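Local coordinates for protein Exo-1,5-alpha-L-arabinofuranobiosidase (Gibberella zeae, PDB 2YDT) that probably hydrolyses alpha-1,5-linked L-arabinofuranose chains, splitting off arabinobiose units from their ends, at residues Y30-L36 against Q87-E92; E71-V75 against K129-W133; S117-V123 against S137-G143. All coordinates share one frame; numbering follows the deposited sequence.

Contact 1 (Y30-L36 against Q87-E92); sequences YARPLEL and QPQLYE. With AHR (alpha-L-arabinofuranose), chain C; SO4 (sulfate ion), chain H.
E92 OE1 meets the 30-36 segment through a water 2.6 Å away, which also donates to E35 O over 2.8 Å. The other carboxylate oxygen, E92 OE2, sits 3.4 Å from L36 CA and accepts a bond from the backbone N of S37, so both oxygens are engaged at this end. The reach comes from an extended chain whose CG stands opposite the backbone N (chi1 -178°). Next along, L34 and L90 pack directly, CB to CB at 3.8 Å, and L34 CD1 lies against the backbone at Y91 and E92.

The two strands run side by side with only 6° between their directions, yet no clear direct hydrogen bond links their backbones. This is the parallel neighbouring of the innermost strands of two adjacent blades in a six-bladed beta-propeller, where side chains and waters fill the seam.

At the opposite end Q87 CA lies over the face of the Y30 ring, 3.6 Å from its centroid and 13° off the normal, a CH-pi contact; P88 O comes to the edge of the same ring. A water accepts from Y30 OH at 2.7 Å and donates to Q87 O, tying the hydroxyl to the backbone of the 87-92 strand. The R32 guanidinium has Y30 CE2 over one face, while its NH1 bonds to A31 O and its NH2 to T324 OG1, which together restrict its rotation. Q87 NE2 donates to arabinofuranose O5 at 3.0 Å, and Q87 OE1 takes E156 N, fixing the amide's orientation in the sugar pocket that Y30 also lines.

Contact 2 (E71-V75 against K129-W133); sequences EISKV and KGYTW
A classic beta bulge, in which I72 and S73 both face I59 of the adjacent strand, sets two consecutive side chains of the 71-75 strand against the loop 129-133. S73 OG is the polar centre: it donates to G130 O at 2.6 Å and accepts from W133 NE1 at 2.9 Å. The second bond is nearly straight (165° at the hydrogen), with the hydroxyl oxygen close to the indole plane, so W133 offers its edge to the serine. The hydroxyl reaches both because OG lies between the backbone N and the carbonyl carbon (chi1 66°).

Strand 70-75 is the outermost strand of one blade of the beta-propeller, and 129-133 belongs to the loop connecting strands 119-126 and 134-142 of the next, so the contact closes the outer part of the seam between blades. Apolar groups flank the serine. I72 CD1 stands over the Y131 ring, 3.9 Å from the centroid and 6° off the normal, while I72 CB approaches Y131 CE1 at 3.8 Å; the two side chains cross at about a right angle. I72 CD1 also lies 3.4 Å from G130 O. V75 CG2 presses on the face of the five-membered ring of W133, 3.7 Å from its centroid. W133 also packs on V105 and C107 of strand 105-111, Y131 OH is hydrogen-bonded to K61 NZ, and K129 forms a salt bridge with D38.

Contact 3 (S117-V123 against S137-G143); sequences SETLIEV and SHVALGG
V139 and V123 meet methyl to methyl, CG2 to CG2 at 3.7 Å, while V139 CB lies against I121 CG2 at 4.0 Å. V139 can serve both because V139 and A140 both face I121, a classic beta bulge that shifts the register by one residue. I121 O receives V139 N at 2.8 Å and, more weakly, A140 N.

Apart from that step the pair is regular and antiparallel, with N-to-C directions 173° apart. On the face carrying L120, E122, H138 and L141, the L120 methyls spread over the partner strand: CD1 rests near A140 O and against L141 CB, and CD2 reaches H138 ND1 at 3.8 Å. Beside it the E122 carboxylate and H138 ring lie nearly coplanar, 15° apart; H138 ND1 donates over a short 2.5 Å to the syn lone pair of E122 OE1. The E122 chain is bent at chi2 (-76°), which turns its carboxylate to the imidazole edge, and E122 OE2 is also bonded to N80 ND2.

Near the open end, T119 OG1 occupies the hollow beside the side-chain-free G142, 3.2 Å from G142 C, and donates to G143 O at 2.9 Å.

The hairpin forms the outer half of a propeller blade: strand 119-126 pairs inward with 105-111, and the face bearing I121, V123 and A140 packs on Y170 and L168 of strand 165-172 in the following blade.

Contacts 1 and 2 both join the four-stranded blade from 28-35 to 70-75 and the one from 87-92 to 134-142, whereas contact 3 lies within the second blade. The centre of contact 1 lies about 8 Å from the centre of the chain, that of contact 2 about 20 Å, so they occupy inner and outer parts of the same seam. Their centres are about 13 Å apart and they touch, L36 CD1 to K129 CB at 3.8 Å. Contact 3 lies about 18 Å from contact 1 and about 21 Å from contact 2, centre to centre. Along the chain contact 1 closes before contact 3 opens; contact 2 alternates with both. The sugar pocket is reached directly by contact 1.

Contact 1 (Y30-L36 against Q87-E92)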
loop_
_atom_site.group_PDB
_atom_site.type_symbol
_atom_site.label_atom_id
_atom_site.label_comp_id
_atom_site.label_asym_id
_atom_site.label_seq_id
_atom_site.Cartn_x
_atom_site.Cartn_y
_atom_site.Cartn_z
ATOM N N TYR A 30 -4.811 6.899 4.090
ATOM C CA TYR A 30 -4.287 5.537 3.820
ATOM C C TYR A 30 -5.355 4.574 3.358
ATOM O O TYR A 30 -5.609 3.543 3.992
ATOM C CB TYR A 30 -3.504 4.996 5.051
ATOM C CG TYR A 30 -2.333 4.094 4.700
ATOM C CD1 TYR A 30 -1.009 4.551 4.834
ATOM C CD2 TYR A 30 -2.533 2.779 4.284
ATOM C CE1 TYR A 30 0.064 3.762 4.544
ATOM C CE2 TYR A 30 -1.455 1.966 3.981
ATOM C CZ TYR A 30 -0.159 2.444 4.132
ATOM O OH TYR A 30 0.933 1.636 3.834
ATOM N N ALA A 31 -5.980 4.867 2.219
ATOM C CA ALA A 31 -7.037 4.029 1.659
ATOM C C ALA A 31 -6.460 2.809 0.946
ATOM O O ALA A 31 -5.459 2.915 0.245
ATOM C CB ALA A 31 -7.921 4.853 0.659
ATOM N N ARG A 32 -7.154 1.683 1.114
ATOM C CA ARG A 32 -6.781 0.424 0.458
ATOM C C ARG A 32 -7.995 -0.340 -0.018
ATOM O O ARG A 32 -8.936 -0.556 0.782
ATOM C CB ARG A 32 -5.945 -0.452 1.420
ATOM C CG ARG A 32 -4.544 0.091 1.670
ATOM C CD ARG A 32 -3.650 -0.018 0.469
ATOM N NE ARG A 32 -2.267 0.341 0.720
ATOM C CZ ARG A 32 -1.732 1.541 0.543
ATOM N NH1 ARG A 32 -2.449 2.585 0.200
ATOM N NH2 ARG A 32 -0.445 1.692 0.703
ATOM N N PRO A 33 -7.962 -0.827 -1.290
ATOM C CA PRO A 33 -9.058 -1.642 -1.833
ATOM C C PRO A 33 -8.660 -3.088 -2.051
ATOM O O PRO A 33 -7.479 -3.422 -2.079
ATOM C CB PRO A 33 -9.255 -1.034 -3.215
ATOM C CG PRO A 33 -7.894 -0.726 -3.653
ATOM C CD PRO A 33 -7.081 -0.383 -2.380
ATOM N N LEU A 34 -9.673 -3.920 -2.179
ATOM C CA LEU A 34 -9.460 -5.356 -2.494
ATOM C C LEU A 34 -10.606 -5.910 -3.315
ATOM O O LEU A 34 -11.775 -5.708 -2.964
ATOM C CB LEU A 34 -9.328 -6.154 -1.187
ATOM C CG LEU A 34 -9.206 -7.675 -1.302
ATOM C CD1 LEU A 34 -7.857 -8.040 -1.960
ATOM C CD2 LEU A 34 -9.385 -8.423 0.055
ATOM N N GLU A 35 -10.275 -6.653 -4.379
ATOM C CA GLU A 35 -11.309 -7.409 -5.124
ATOM C C GLU A 35 -11.267 -8.875 -4.716
ATOM O O GLU A 35 -10.217 -9.513 -4.856
ATOM C CB GLU A 35 -11.098 -7.304 -6.635
ATOM C CG GLU A 35 -12.234 -7.929 -7.451
ATOM C CD GLU A 35 -12.013 -7.853 -8.968
ATOM O OE1 GLU A 35 -10.913 -8.234 -9.409
ATOM O OE2 GLU A 35 -12.945 -7.435 -9.681
ATOM N N LEU A 36 -12.389 -9.407 -4.247
ATOM C CA LEU A 36 -12.493 -10.819 -3.931
ATOM C C LEU A 36 -12.765 -11.649 -5.173
ATOM O O LEU A 36 -13.126 -11.105 -6.220
ATOM C CB LEU A 36 -13.577 -11.049 -2.899
ATOM C CG LEU A 36 -13.507 -10.248 -1.600
ATOM C CD1 LEU A 36 -14.615 -10.743 -0.653
ATOM C CD2 LEU A 36 -12.094 -10.361 -0.988
ATOM N N GLN A 87 -1.738 2.189 8.673
ATOM C CA GLN A 87 -1.231 1.423 7.523
ATOM C C GLN A 87 -1.869 0.060 7.289
ATOM O O GLN A 87 -1.170 -0.925 7.080
ATOM C CB GLN A 87 0.301 1.334 7.629
ATOM C CG GLN A 87 0.962 2.731 7.647
ATOM C CD GLN A 87 2.018 2.950 8.709
ATOM O OE1 GLN A 87 2.584 1.998 9.259
ATOM N NE2 GLN A 87 2.310 4.214 9.000
ATOM N N PRO A 88 -3.217 0.032 7.221
ATOM C CA PRO A 88 -3.921 -1.179 6.883
ATOM C C PRO A 88 -3.635 -1.628 5.457
ATOM O O PRO A 88 -3.329 -0.808 4.583
ATOM C CB PRO A 88 -5.396 -0.789 7.047
ATOM C CG PRO A 88 -5.394 0.666 6.657
ATOM C CD PRO A 88 -4.099 1.195 7.255
ATOM N N GLN A 89 -3.700 -2.936 5.240
ATOM C CA GLN A 89 -3.490 -3.531 3.885
ATOM C C GLN A 89 -4.367 -4.768 3.787
ATOM O O GLN A 89 -4.276 -5.676 4.605
ATOM C CB GLN A 89 -2.008 -3.826 3.630
ATOM C CG GLN A 89 -1.727 -4.500 2.285
ATOM C CD GLN A 89 -1.928 -3.552 1.135
ATOM O OE1 GLN A 89 -2.529 -3.945 0.098
ATOM N NE2 GLN A 89 -1.473 -2.357 1.270
ATOM N N LEU A 90 -5.240 -4.810 2.787
ATOM C CA LEU A 90 -6.108 -5.960 2.555
ATOM C C LEU A 90 -5.519 -6.845 1.471
ATOM O O LEU A 90 -4.936 -6.353 0.475
ATOM C CB LEU A 90 -7.509 -5.493 2.113
ATOM C CG LEU A 90 -8.308 -4.723 3.179
ATOM C CD1 LEU A 90 -9.547 -4.061 2.541
ATOM C CD2 LEU A 90 -8.730 -5.737 4.285
ATOM N N TYR A 91 -5.752 -8.150 1.584
ATOM C CA TYR A 91 -5.150 -9.125 0.666
ATOM C C TYR A 91 -6.001 -10.397 0.701
ATOM O O TYR A 91 -6.432 -10.837 1.765
ATOM C CB TYR A 91 -3.734 -9.467 1.134
ATOM C CG TYR A 91 -3.028 -10.477 0.271
ATOM C CD1 TYR A 91 -2.572 -10.110 -0.978
ATOM C CD2 TYR A 91 -2.850 -11.787 0.695
ATOM C CE1 TYR A 91 -1.971 -11.008 -1.826
ATOM C CE2 TYR A 91 -2.203 -12.701 -0.132
ATOM C CZ TYR A 91 -1.779 -12.317 -1.383
ATOM O OH TYR A 91 -1.166 -13.221 -2.252
ATOM N N GLU A 92 -6.230 -11.006 -0.440
ATOM C CA GLU A 92 -6.948 -12.284 -0.480
ATOM C C GLU A 92 -5.974 -13.416 -0.766
ATOM O O GLU A 92 -5.234 -13.375 -1.768
ATOM C CB GLU A 92 -8.025 -12.234 -1.576
ATOM C CG GLU A 92 -8.887 -13.505 -1.680
ATOM C CD GLU A 92 -9.772 -13.522 -2.930
ATOM O OE1 GLU A 92 -9.231 -13.450 -4.071
ATOM O OE2 GLU A 92 -10.997 -13.629 -2.776
HETATM O O5 AHR C . 0.283 6.243 8.030
HETATM C C5 AHR C . 0.390 7.348 8.945
HETATM C C4 AHR C . 1.725 8.042 8.828
HETATM O O4 AHR C . 2.809 7.206 9.181
HETATM C C3 AHR C . 1.884 9.211 9.818
HETATM O O3 AHR C . 1.238 10.432 9.378
HETATM C C2 AHR C . 3.382 9.396 9.823
HETATM O O2 AHR C . 3.929 9.949 11.029
HETATM C C1 AHR C . 3.893 8.001 9.584
HETATM S S SO4 H . -0.898 -12.246 -5.297
HETATM O O1 SO4 H . 0.038 -12.587 -4.263
HETATM O O2 SO4 H . -1.040 -10.760 -5.364
HETATM O O3 SO4 H . -0.446 -12.796 -6.567
HETATM O O4 SO4 H . -2.205 -12.830 -5.047
HETATM O O HOH W 1 0.353 -0.858 4.648
HETATM O O HOH W 2 -5.495 -3.552 -0.004
HETATM O O HOH W 3 -9.812 -11.950 -6.111
#

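Contact 2 (E71-V75 against K129-W133)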
loop_
_atom_site.group_PDB
_atom_site.type_symbol
_atom_site.label_atom_id
_atom_site.label_comp_id
_atom_site.label_asym_id
_atom_site.label_seq_id
_atom_site.Cartn_x
_atom_site.Cartn_y
_atom_site.Cartn_z
ATOM N N GLU A 71 -20.533 -0.159 5.302
ATOM C CA GLU A 71 -19.660 -0.775 6.266
ATOM C C GLU A 71 -20.277 -2.087 6.701
ATOM O O GLU A 71 -21.467 -2.151 7.051
ATOM C CB GLU A 71 -19.449 0.134 7.486
ATOM C CG GLU A 71 -18.543 -0.535 8.521
ATOM C CD GLU A 71 -18.242 0.313 9.687
ATOM O OE1 GLU A 71 -18.556 -0.120 10.819
ATOM O OE2 GLU A 71 -17.683 1.399 9.493
ATOM N N ILE A 72 -19.480 -3.133 6.690
ATOM C CA ILE A 72 -19.914 -4.452 7.105
ATOM C C ILE A 72 -19.270 -4.967 8.390
ATOM O O ILE A 72 -19.819 -5.841 9.063
ATOM C CB ILE A 72 -19.762 -5.496 5.954
ATOM C CG1 ILE A 72 -18.318 -5.725 5.512
ATOM C CG2 ILE A 72 -20.673 -5.117 4.779
ATOM C CD1 ILE A 72 -18.141 -7.003 4.627
ATOM N N SER A 73 -18.118 -4.413 8.752
ATOM C CA SER A 73 -17.400 -4.846 9.929
ATOM C C SER A 73 -16.293 -3.865 10.286
ATOM O O SER A 73 -16.045 -2.867 9.558
ATOM C CB SER A 73 -16.783 -6.241 9.727
ATOM O OG SER A 73 -15.745 -6.246 8.724
ATOM N N LYS A 74 -15.630 -4.182 11.387
ATOM C CA LYS A 74 -14.474 -3.459 11.884
ATOM C C LYS A 74 -13.403 -4.460 12.287
ATOM O O LYS A 74 -13.688 -5.444 12.956
ATOM C CB LYS A 74 -14.839 -2.622 13.115
ATOM C CG LYS A 74 -15.992 -1.622 12.899
ATOM C CD LYS A 74 -16.280 -0.891 14.199
ATOM C CE LYS A 74 -17.452 0.056 14.114
ATOM N NZ LYS A 74 -17.953 0.303 15.495
ATOM N N VAL A 75 -12.163 -4.214 11.862
ATOM C CA VAL A 75 -11.033 -4.978 12.331
ATOM C C VAL A 75 -10.526 -4.275 13.596
ATOM O O VAL A 75 -10.075 -3.123 13.572
ATOM C CB VAL A 75 -9.893 -5.095 11.298
ATOM C CG1 VAL A 75 -8.951 -6.272 11.723
ATOM C CG2 VAL A 75 -10.424 -5.317 9.914
ATOM N N LYS A 129 -15.407 -13.655 4.113
ATOM C CA LYS A 129 -15.421 -12.607 3.077
ATOM C C LYS A 129 -15.632 -11.206 3.670
ATOM O O LYS A 129 -16.176 -10.315 3.032
ATOM C CB LYS A 129 -16.433 -12.932 1.930
ATOM C CG LYS A 129 -16.130 -14.257 1.256
ATOM C CD LYS A 129 -17.098 -14.525 0.111
ATOM C CE LYS A 129 -16.598 -15.702 -0.729
ATOM N NZ LYS A 129 -17.530 -15.906 -1.886
ATOM N N GLY A 130 -15.135 -11.012 4.883
ATOM C CA GLY A 130 -15.030 -9.652 5.445
ATOM C C GLY A 130 -16.012 -9.293 6.554
ATOM O O GLY A 130 -16.023 -8.135 7.002
ATOM N N TYR A 131 -16.850 -10.243 6.977
ATOM C CA TYR A 131 -17.867 -9.994 7.984
ATOM C C TYR A 131 -17.368 -10.149 9.430
ATOM O O TYR A 131 -17.811 -9.401 10.302
ATOM C CB TYR A 131 -19.125 -10.866 7.717
ATOM C CG TYR A 131 -19.913 -10.340 6.552
ATOM C CD1 TYR A 131 -20.853 -9.326 6.732
ATOM C CD2 TYR A 131 -19.718 -10.833 5.283
ATOM C CE1 TYR A 131 -21.556 -8.806 5.674
ATOM C CE2 TYR A 131 -20.430 -10.304 4.189
ATOM C CZ TYR A 131 -21.356 -9.299 4.411
ATOM O OH TYR A 131 -22.075 -8.744 3.350
ATOM N N THR A 132 -16.464 -11.108 9.671
ATOM C CA THR A 132 -15.826 -11.240 10.973
ATOM C C THR A 132 -14.323 -11.388 10.792
ATOM O O THR A 132 -13.845 -11.786 9.726
ATOM C CB THR A 132 -16.362 -12.423 11.808
ATOM O OG1 THR A 132 -16.078 -13.619 11.117
ATOM C CG2 THR A 132 -17.919 -12.322 12.025
ATOM N N TRP A 133 -13.615 -11.144 11.885
ATOM C CA TRP A 133 -12.153 -11.164 11.918
ATOM C C TRP A 133 -11.615 -11.900 13.110
ATOM O O TRP A 133 -12.203 -11.842 14.213
ATOM C CB TRP A 133 -11.593 -9.717 11.940
ATOM C CG TRP A 133 -12.045 -8.955 10.739
ATOM C CD1 TRP A 133 -13.178 -8.165 10.626
ATOM C CD2 TRP A 133 -11.445 -8.970 9.424
ATOM N NE1 TRP A 133 -13.303 -7.723 9.338
ATOM C CE2 TRP A 133 -12.265 -8.192 8.578
ATOM C CE3 TRP A 133 -10.280 -9.544 8.896
ATOM C CZ2 TRP A 133 -11.955 -7.976 7.231
ATOM C CZ3 TRP A 133 -9.993 -9.354 7.570
ATOM C CH2 TRP A 133 -10.822 -8.563 6.749
#

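Contact 3 (S117-V123 against S137-G143)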
loop_
_atom_site.group_PDB
_atom_site.type_symbol
_atom_site.label_atom_id
_atom_site.label_comp_id
_atom_site.label_asym_id
_atom_site.label_seq_id
_atom_site.Cartn_x
_atom_site.Cartn_y
_atom_site.Cartn_z
ATOM N N SER A 117 3.968 5.112 21.379
ATOM C CA SER A 117 5.252 4.651 21.938
ATOM C C SER A 117 5.849 3.371 21.334
ATOM O O SER A 117 7.072 3.096 21.473
ATOM C CB SER A 117 5.079 4.509 23.450
ATOM O OG SER A 117 4.137 3.548 23.833
ATOM N N GLU A 118 5.006 2.556 20.683
ATOM C CA GLU A 118 5.435 1.302 20.049
ATOM C C GLU A 118 4.679 1.073 18.742
ATOM O O GLU A 118 3.637 1.710 18.509
ATOM C CB GLU A 118 5.203 0.100 20.977
ATOM C CG GLU A 118 5.910 0.220 22.323
ATOM C CD GLU A 118 5.756 -1.016 23.174
ATOM O OE1 GLU A 118 6.292 -2.067 22.795
ATOM O OE2 GLU A 118 5.100 -0.925 24.232
ATOM N N THR A 119 5.242 0.205 17.904
ATOM C CA THR A 119 4.640 -0.221 16.636
ATOM C C THR A 119 4.635 -1.733 16.554
ATOM O O THR A 119 5.583 -2.381 16.953
ATOM C CB THR A 119 5.377 0.398 15.430
ATOM O OG1 THR A 119 6.791 0.287 15.644
ATOM C CG2 THR A 119 5.055 1.887 15.266
ATOM N N LEU A 120 3.540 -2.300 16.068
ATOM C CA LEU A 120 3.408 -3.734 15.992
ATOM C C LEU A 120 2.573 -4.141 14.773
ATOM O O LEU A 120 1.339 -3.987 14.767
ATOM C CB LEU A 120 2.815 -4.254 17.307
ATOM C CG LEU A 120 2.569 -5.753 17.495
ATOM C CD1 LEU A 120 3.769 -6.624 17.097
ATOM C CD2 LEU A 120 2.122 -5.998 18.951
ATOM N N ILE A 121 3.261 -4.672 13.756
ATOM C CA ILE A 121 2.606 -5.152 12.569
ATOM C C ILE A 121 1.940 -6.501 12.903
ATOM O O ILE A 121 2.607 -7.450 13.317
ATOM C CB ILE A 121 3.566 -5.246 11.338
ATOM C CG1 ILE A 121 3.998 -3.829 10.910
ATOM C CG2 ILE A 121 2.876 -5.980 10.209
ATOM C CD1 ILE A 121 5.157 -3.797 9.871
ATOM N N GLU A 122 0.625 -6.571 12.635
ATOM C CA GLU A 122 -0.262 -7.701 12.936
ATOM C C GLU A 122 -0.836 -8.247 11.667
ATOM O O GLU A 122 -0.933 -7.539 10.664
ATOM C CB GLU A 122 -1.474 -7.225 13.770
ATOM C CG GLU A 122 -1.152 -6.400 15.024
ATOM C CD GLU A 122 -0.641 -7.261 16.145
ATOM O OE1 GLU A 122 0.284 -8.050 15.883
ATOM O OE2 GLU A 122 -1.144 -7.139 17.290
ATOM N N VAL A 123 -1.234 -9.516 11.688
ATOM C CA VAL A 123 -2.130 -10.074 10.666
ATOM C C VAL A 123 -3.423 -10.549 11.319
ATOM O O VAL A 123 -3.371 -11.320 12.272
ATOM C CB VAL A 123 -1.489 -11.225 9.833
ATOM C CG1 VAL A 123 -2.468 -11.880 8.856
ATOM C CG2 VAL A 123 -0.274 -10.698 9.097
ATOM N N SER A 137 -1.536 -13.589 13.868
ATOM C CA SER A 137 -0.205 -13.529 14.435
ATOM C C SER A 137 0.375 -12.129 14.511
ATOM O O SER A 137 -0.022 -11.243 13.744
ATOM C CB SER A 137 0.769 -14.441 13.652
ATOM O OG SER A 137 0.897 -14.036 12.289
ATOM N N HIS A 138 1.324 -11.962 15.443
ATOM C CA HIS A 138 2.236 -10.827 15.473
ATOM C C HIS A 138 3.387 -11.048 14.497
ATOM O O HIS A 138 3.965 -12.150 14.419
ATOM C CB HIS A 138 2.820 -10.685 16.877
ATOM C CG HIS A 138 1.798 -10.470 17.941
ATOM N ND1 HIS A 138 0.902 -9.420 17.915
ATOM C CD2 HIS A 138 1.564 -11.138 19.104
ATOM C CE1 HIS A 138 0.173 -9.439 19.020
ATOM N NE2 HIS A 138 0.547 -10.477 19.756
ATOM N N VAL A 139 3.683 -10.039 13.690
ATOM C CA VAL A 139 4.764 -10.121 12.715
ATOM C C VAL A 139 6.029 -9.418 13.160
ATOM O O VAL A 139 7.111 -10.019 13.215
ATOM C CB VAL A 139 4.329 -9.576 11.361
ATOM C CG1 VAL A 139 5.465 -9.828 10.267
ATOM C CG2 VAL A 139 2.956 -10.214 10.921
ATOM N N ALA A 140 5.930 -8.134 13.450
ATOM C CA ALA A 140 7.126 -7.326 13.708
ATOM C C ALA A 140 6.834 -6.250 14.723
ATOM O O ALA A 140 5.927 -5.466 14.535
ATOM C CB ALA A 140 7.631 -6.675 12.397
ATOM N N LEU A 141 7.619 -6.232 15.795
ATOM C CA LEU A 141 7.549 -5.193 16.825
ATOM C C LEU A 141 8.640 -4.193 16.635
ATOM O O LEU A 141 9.818 -4.569 16.398
ATOM C CB LEU A 141 7.758 -5.830 18.200
ATOM C CG LEU A 141 7.704 -4.975 19.448
ATOM C CD1 LEU A 141 6.328 -4.417 19.747
ATOM C CD2 LEU A 141 8.206 -5.823 20.651
ATOM N N GLY A 142 8.282 -2.921 16.741
ATOM C CA GLY A 142 9.202 -1.830 16.714
ATOM C C GLY A 142 8.905 -0.780 17.782
ATOM O O GLY A 142 7.998 -0.910 18.628
ATOM N N GLY A 143 9.660 0.295 17.691
ATOM C CA GLY A 143 9.564 1.396 18.643
ATOM C C GLY A 143 8.617 2.505 18.243
ATOM O O GLY A 143 7.600 2.279 17.581
HETATM O O HOH W 4 8.538 -1.821 21.168
#